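Local coordinates for protein acetyltransferase-like, GNAT family (Bacteroides thetaiotaomicron, PDB 3EY5) that probably transfers an acetyl group to an as yet unassigned amine substrate, as a putative N-acetyltransferase of the GNAT family, at residues A[75-80]-A[174-179]; A[70-75]-A[169-174]. All blocks are in the same frame, centred on the assembly; numbering follows the deposited sequence. Where two conformers were deposited one is given.

Contact 1 sets the last residues of helix 161-176 and Y177 just after it against strand 74-81; contact 2 sets the helix before them against the turn 70-73 and Y75. They run side by side, their centres about 8 Å apart, and share Y75 and T174. Y75 joins them directly, giving its hydroxyl to contact 1 and a ring face to contact 2. F70 of contact 2 also reaches the helix residues of contact 1, with its CE2 3.5 Å from I175 CD1 and its CZ 3.8 Å from V176 CG2. Contact 1 includes the bulge of the strand, next to which acetyl-CoA binds in GNAT relatives and probably here too.

Contact 1: residues A[75-80]-A[174-179]; sequences YVEHFA and TIVYGV
The hydroxyls of Y75 and Y177 meet in a short hydrogen bond, 2.6 Å from Y75 OH to Y177 OH, in which either may be the donor. The two side chains cross at about a right angle, and each oxygen lies at the edge of the other ring, close to its plane. Tyrosine suits both places because it carries a polar group to the far end of an apolar ring; Y75 OH also makes a weak hydrogen bond with E109. CG anti to the backbone N (chi1 173°) starts the Y75 ring off toward the helix end; CD2 on its rim lies 3.9 Å from V176 CG2. The other branch of V176, CG1, meets E77 CD tip to tip at 3.9 Å and also sits 3.5 Å above the plane of the Y177 ring, near its rim. A branched valine thus packs against three side chains. Glutamate suits its place by having two oxygens to share: E77 OE2 takes a salt bridge from R35 and a hydrogen bond from Y142, OE1 one from W68 NE1. E77 and H78 both face T66, forming a classic beta bulge; a bulge in this strand is characteristic of the GNAT fold, where it helps to shape the acetyl-CoA site.

Contact 2: residues A[70-75]-A[169-174]; sequences FDEFYY and RHKLHT
L172 forms the apolar centre by laying its CD2 methyl over one face of the Y75 ring. The CH-pi contact measures 3.8 Å from L172 CD2 to the ring centroid and stands 22° off the ring normal. The methyl is shifted toward the rim, so that its closest ring atom is Y75 CG, 3.5 Å from L172 CD2. Two phenylalanines close in on the same methyl: F70 CE1 approaches L172 CD2 obliquely at 4.3 Å, while the F73 ring turns its edge to it. A leucine suits this place because one slender branch can touch three aromatic side chains at once. The aromatic residues also pack among themselves, F70 CB over a face of F73 and Y75 CB at the edge of the F70 ring. Farther out, K171 runs its aliphatic chain past F73, with K171 CD at the ring edge, 3.5 Å from F73 CE2. Its last bond turns aside (chi4 90°), and K171 NZ makes a weak hydrogen bond with the carbonyl of G167, one helical turn earlier. E72 crosses the lysine at about a right angle; the salt bridge is long, 3.9 Å from E72 OE1 to K171 NZ, and doubtful, because E72 has two conformers and this one sets OE1 against the carbonyl O of F70. An alanine in place of K171 would probably leave the edge of F73 without the methylene that packs on it, and would remove the ammonium near E72. Lysine suits the border, since its methylenes extend the apolar surface while its ammonium stays with polar groups. No hydrogen bond spans the two segments, so the helix is probably held to this turn mainly by van der Waals packing, with at most a loose charge pairing at the outer edge.

Contact 1: residues A[75-80]-A[174-179]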
loop_
_atom_site.group_PDB
_atom_site.type_symbol
_atom_site.label_atom_id
_atom_site.label_comp_id
_atom_site.label_asym_id
_atom_site.label_seq_id
_atom_site.Cartn_x
_atom_site.Cartn_y
_atom_site.Cartn_z
ATOM N N TYR A 75 3.628 5.262 4.272
ATOM C CA TYR A 75 3.834 3.881 3.832
ATOM C C TYR A 75 2.541 3.344 3.261
ATOM O O TYR A 75 1.511 3.331 3.968
ATOM C CB TYR A 75 4.254 2.979 4.996
ATOM C CG TYR A 75 4.308 1.533 4.592
ATOM C CD1 TYR A 75 5.193 1.100 3.584
ATOM C CD2 TYR A 75 3.466 0.586 5.189
ATOM C CE1 TYR A 75 5.236 -0.224 3.195
ATOM C CE2 TYR A 75 3.515 -0.761 4.808
ATOM C CZ TYR A 75 4.397 -1.139 3.797
ATOM O OH TYR A 75 4.497 -2.462 3.411
ATOM N N VAL A 76 2.570 2.944 1.991
ATOM C CA VAL A 76 1.372 2.414 1.361
ATOM C C VAL A 76 1.296 0.896 1.636
ATOM O O VAL A 76 2.169 0.105 1.196
ATOM C CB VAL A 76 1.275 2.745 -0.160
ATOM C CG1 VAL A 76 0.136 1.954 -0.776
ATOM C CG2 VAL A 76 1.055 4.280 -0.380
ATOM N N GLU A 77 0.287 0.486 2.400
ATOM C CA GLU A 77 0.194 -0.930 2.770
ATOM C C GLU A 77 -0.507 -1.729 1.657
ATOM O O GLU A 77 0.096 -2.634 1.060
ATOM C CB GLU A 77 -0.475 -1.105 4.145
ATOM C CG GLU A 77 -0.017 -2.350 4.884
ATOM C CD GLU A 77 -0.862 -2.667 6.113
ATOM O OE1 GLU A 77 -1.473 -1.750 6.666
ATOM O OE2 GLU A 77 -0.932 -3.839 6.526
ATOM N N HIS A 78 -1.751 -1.393 1.337
ATOM C CA HIS A 78 -2.364 -2.003 0.168
ATOM C C HIS A 78 -2.974 -0.989 -0.736
ATOM O O HIS A 78 -3.419 0.070 -0.319
ATOM C CB HIS A 78 -3.442 -2.990 0.557
ATOM C CG HIS A 78 -2.931 -4.152 1.327
ATOM N ND1 HIS A 78 -3.077 -4.261 2.688
ATOM C CD2 HIS A 78 -2.243 -5.238 0.932
ATOM C CE1 HIS A 78 -2.517 -5.379 3.103
ATOM N NE2 HIS A 78 -2.005 -5.995 2.055
ATOM N N PHE A 79 -2.986 -1.354 -2.000
ATOM C CA PHE A 79 -3.462 -0.489 -3.009
ATOM C C PHE A 79 -4.025 -1.380 -4.120
ATOM O O PHE A 79 -3.304 -2.215 -4.652
ATOM C CB PHE A 79 -2.284 0.340 -3.519
ATOM C CG PHE A 79 -2.602 1.150 -4.710
ATOM C CD1 PHE A 79 -1.936 0.915 -5.919
ATOM C CD2 PHE A 79 -3.568 2.143 -4.647
ATOM C CE1 PHE A 79 -2.241 1.675 -7.074
ATOM C CE2 PHE A 79 -3.878 2.927 -5.784
ATOM C CZ PHE A 79 -3.214 2.691 -6.997
ATOM N N ALA A 80 -5.304 -1.196 -4.455
ATOM C CA ALA A 80 -5.915 -1.966 -5.534
ATOM C C ALA A 80 -7.074 -1.222 -6.173
ATOM O O ALA A 80 -7.816 -0.507 -5.497
ATOM C CB ALA A 80 -6.384 -3.345 -5.019
ATOM N N THR A 174 8.252 -2.836 12.954
ATOM C CA THR A 174 7.736 -2.816 14.310
ATOM C C THR A 174 6.285 -2.345 14.316
ATOM O O THR A 174 5.442 -3.001 14.935
ATOM C CB THR A 174 8.617 -1.999 15.242
ATOM O OG1 THR A 174 8.867 -0.730 14.648
ATOM C CG2 THR A 174 9.971 -2.676 15.434
ATOM N N ILE A 175 5.984 -1.269 13.582
ATOM C CA ILE A 175 4.663 -0.640 13.638
ATOM C C ILE A 175 3.632 -1.287 12.744
ATOM O O ILE A 175 2.480 -1.462 13.143
ATOM C CB ILE A 175 4.731 0.858 13.339
ATOM C CG1 ILE A 175 5.622 1.518 14.396
ATOM C CG2 ILE A 175 3.306 1.472 13.411
ATOM C CD1 ILE A 175 6.524 2.590 13.884
ATOM N N VAL A 176 4.026 -1.647 11.530
ATOM C CA VAL A 176 3.033 -2.188 10.628
ATOM C C VAL A 176 2.862 -3.701 10.825
ATOM O O VAL A 176 1.753 -4.239 10.778
ATOM C CB VAL A 176 3.349 -1.804 9.172
ATOM C CG1 VAL A 176 2.445 -2.547 8.214
ATOM C CG2 VAL A 176 3.206 -0.280 9.006
ATOM N N TYR A 177 3.979 -4.367 11.036
ATOM C CA TYR A 177 4.027 -5.827 11.020
ATOM C C TYR A 177 4.131 -6.447 12.406
ATOM O O TYR A 177 3.998 -7.670 12.543
ATOM C CB TYR A 177 5.125 -6.305 10.063
ATOM C CG TYR A 177 4.783 -5.880 8.646
ATOM C CD1 TYR A 177 5.397 -4.794 8.068
ATOM C CD2 TYR A 177 3.828 -6.564 7.902
ATOM C CE1 TYR A 177 5.092 -4.387 6.779
ATOM C CE2 TYR A 177 3.480 -6.155 6.619
ATOM C CZ TYR A 177 4.128 -5.056 6.065
ATOM O OH TYR A 177 3.834 -4.616 4.786
ATOM N N GLY A 178 4.304 -5.595 13.420
ATOM C CA GLY A 178 4.301 -6.020 14.818
ATOM C C GLY A 178 5.441 -6.941 15.191
ATOM O O GLY A 178 5.301 -7.764 16.103
ATOM N N VAL A 179 6.577 -6.800 14.504
ATOM C CA VAL A 179 7.821 -7.480 14.910
ATOM C C VAL A 179 8.346 -6.964 16.269
ATOM O O VAL A 179 8.272 -5.762 16.548
ATOM C CB VAL A 179 8.925 -7.382 13.806
ATOM C CG1 VAL A 179 10.307 -7.815 14.336
ATOM C CG2 VAL A 179 8.522 -8.209 12.600
#

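Contact 2: residues A[70-75]-A[169-174]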
loop_
_atom_site.group_PDB
_atom_site.type_symbol
_atom_site.label_atom_id
_atom_site.label_comp_id
_atom_site.label_asym_id
_atom_site.label_seq_id
_atom_site.Cartn_x
_atom_site.Cartn_y
_atom_site.Cartn_z
ATOM N N PHE A 70 3.732 8.281 9.032
ATOM C CA PHE A 70 4.908 8.213 9.922
ATOM C C PHE A 70 5.661 9.544 10.028
ATOM O O PHE A 70 6.887 9.564 10.180
ATOM C CB PHE A 70 5.917 7.143 9.469
ATOM C CG PHE A 70 5.450 5.731 9.650
ATOM C CD1 PHE A 70 5.096 4.960 8.554
ATOM C CD2 PHE A 70 5.375 5.155 10.917
ATOM C CE1 PHE A 70 4.680 3.637 8.718
ATOM C CE2 PHE A 70 4.944 3.839 11.080
ATOM C CZ PHE A 70 4.593 3.086 9.970
ATOM N N ASP A 71 4.931 10.655 9.948
ATOM C CA ASP A 71 5.468 12.016 10.192
ATOM C C ASP A 71 6.522 12.436 9.180
ATOM O O ASP A 71 6.400 13.484 8.581
ATOM C CB ASP A 71 6.003 12.209 11.624
ATOM C CG ASP A 71 5.159 11.508 12.669
ATOM O OD1 ASP A 71 3.989 11.913 12.867
ATOM O OD2 ASP A 71 5.685 10.550 13.291
ATOM N N GLU A 72 7.565 11.635 8.999
ATOM C CA GLU A 72 8.546 11.916 7.958
ATOM C C GLU A 72 8.074 11.486 6.567
ATOM O O GLU A 72 8.432 12.121 5.579
ATOM C CB GLU A 72 9.884 11.228 8.261
ATOM C CG GLU A 72 10.507 11.636 9.582
ATOM C CD GLU A 72 10.322 10.595 10.670
ATOM O OE1 GLU A 72 9.664 9.558 10.413
ATOM O OE2 GLU A 72 10.854 10.813 11.783
ATOM N N PHE A 73 7.290 10.405 6.506
ATOM C CA PHE A 73 6.918 9.734 5.238
ATOM C C PHE A 73 5.614 8.979 5.443
ATOM O O PHE A 73 5.188 8.771 6.606
ATOM C CB PHE A 73 7.995 8.740 4.767
ATOM C CG PHE A 73 8.197 7.586 5.709
ATOM C CD1 PHE A 73 7.625 6.347 5.454
ATOM C CD2 PHE A 73 8.977 7.726 6.831
ATOM C CE1 PHE A 73 7.804 5.287 6.327
ATOM C CE2 PHE A 73 9.147 6.659 7.728
ATOM C CZ PHE A 73 8.569 5.443 7.471
ATOM N N TYR A 74 5.031 8.548 4.307
ATOM C CA TYR A 74 3.871 7.689 4.240
ATOM C C TYR A 74 4.231 6.295 3.674
ATOM O O TYR A 74 5.019 6.174 2.704
ATOM C CB TYR A 74 2.810 8.316 3.320
ATOM C CG TYR A 74 2.263 9.653 3.776
ATOM C CD1 TYR A 74 1.460 9.760 4.913
ATOM C CD2 TYR A 74 2.541 10.808 3.058
ATOM C CE1 TYR A 74 0.949 11.017 5.334
ATOM C CE2 TYR A 74 2.031 12.066 3.450
ATOM C CZ TYR A 74 1.239 12.156 4.580
ATOM O OH TYR A 74 0.769 13.392 4.947
ATOM N N TYR A 75 3.628 5.262 4.272
ATOM C CA TYR A 75 3.834 3.881 3.832
ATOM C C TYR A 75 2.541 3.344 3.261
ATOM O O TYR A 75 1.511 3.331 3.968
ATOM C CB TYR A 75 4.254 2.979 4.996
ATOM C CG TYR A 75 4.308 1.533 4.592
ATOM C CD1 TYR A 75 5.193 1.100 3.584
ATOM C CD2 TYR A 75 3.466 0.586 5.189
ATOM C CE1 TYR A 75 5.236 -0.224 3.195
ATOM C CE2 TYR A 75 3.515 -0.761 4.808
ATOM C CZ TYR A 75 4.397 -1.139 3.797
ATOM O OH TYR A 75 4.497 -2.462 3.411
ATOM N N ARG A 169 12.956 0.715 7.448
ATOM C CA ARG A 169 12.733 -0.718 7.661
ATOM C C ARG A 169 12.315 -0.971 9.077
ATOM O O ARG A 169 11.364 -1.707 9.331
ATOM C CB ARG A 169 14.017 -1.498 7.399
ATOM C CG ARG A 169 13.824 -2.997 7.483
ATOM C CD ARG A 169 15.150 -3.686 7.277
ATOM N NE ARG A 169 15.625 -4.359 8.477
ATOM C CZ ARG A 169 16.274 -3.771 9.483
ATOM N NH1 ARG A 169 16.657 -4.506 10.514
ATOM N NH2 ARG A 169 16.529 -2.457 9.484
ATOM N N HIS A 170 13.035 -0.354 10.006
ATOM C CA HIS A 170 12.752 -0.535 11.404
ATOM C C HIS A 170 11.316 -0.059 11.739
ATOM O O HIS A 170 10.547 -0.792 12.345
ATOM C CB HIS A 170 13.838 0.125 12.302
ATOM C CG HIS A 170 13.578 -0.061 13.768
ATOM N ND1 HIS A 170 13.804 -1.259 14.417
ATOM C CD2 HIS A 170 13.052 0.773 14.697
ATOM C CE1 HIS A 170 13.456 -1.146 15.687
ATOM N NE2 HIS A 170 12.994 0.077 15.885
ATOM N N LYS A 171 10.959 1.148 11.328
ATOM C CA LYS A 171 9.585 1.651 11.468
ATOM C C LYS A 171 8.499 0.721 10.905
ATOM O O LYS A 171 7.472 0.511 11.549
ATOM C CB LYS A 171 9.447 3.042 10.807
ATOM C CG LYS A 171 10.339 4.109 11.428
ATOM C CD LYS A 171 10.054 5.512 10.859
ATOM C CE LYS A 171 11.137 6.549 11.241
ATOM N NZ LYS A 171 12.297 6.641 10.255
ATOM N N LEU A 172 8.732 0.184 9.704
ATOM C CA LEU A 172 7.808 -0.748 9.062
ATOM C C LEU A 172 7.631 -2.054 9.845
ATOM O O LEU A 172 6.485 -2.502 10.093
ATOM C CB LEU A 172 8.280 -1.094 7.624
ATOM C CG LEU A 172 8.423 0.076 6.632
ATOM C CD1 LEU A 172 8.761 -0.441 5.230
ATOM C CD2 LEU A 172 7.182 0.920 6.579
ATOM N N HIS A 173 8.757 -2.685 10.196
ATOM C CA HIS A 173 8.708 -3.976 10.867
ATOM C C HIS A 173 8.018 -3.904 12.228
ATOM O O HIS A 173 7.287 -4.801 12.617
ATOM C CB HIS A 173 10.109 -4.531 11.023
ATOM C CG HIS A 173 10.660 -5.075 9.750
ATOM N ND1 HIS A 173 11.674 -6.002 9.714
ATOM C CD2 HIS A 173 10.300 -4.853 8.459
ATOM C CE1 HIS A 173 11.942 -6.315 8.454
ATOM N NE2 HIS A 173 11.116 -5.636 7.672
ATOM N N THR A 174 8.252 -2.836 12.954
ATOM C CA THR A 174 7.736 -2.816 14.310
ATOM C C THR A 174 6.285 -2.345 14.316
ATOM O O THR A 174 5.442 -3.001 14.935
ATOM C CB THR A 174 8.617 -1.999 15.242
ATOM O OG1 THR A 174 8.867 -0.730 14.648
ATOM C CG2 THR A 174 9.971 -2.676 15.434
#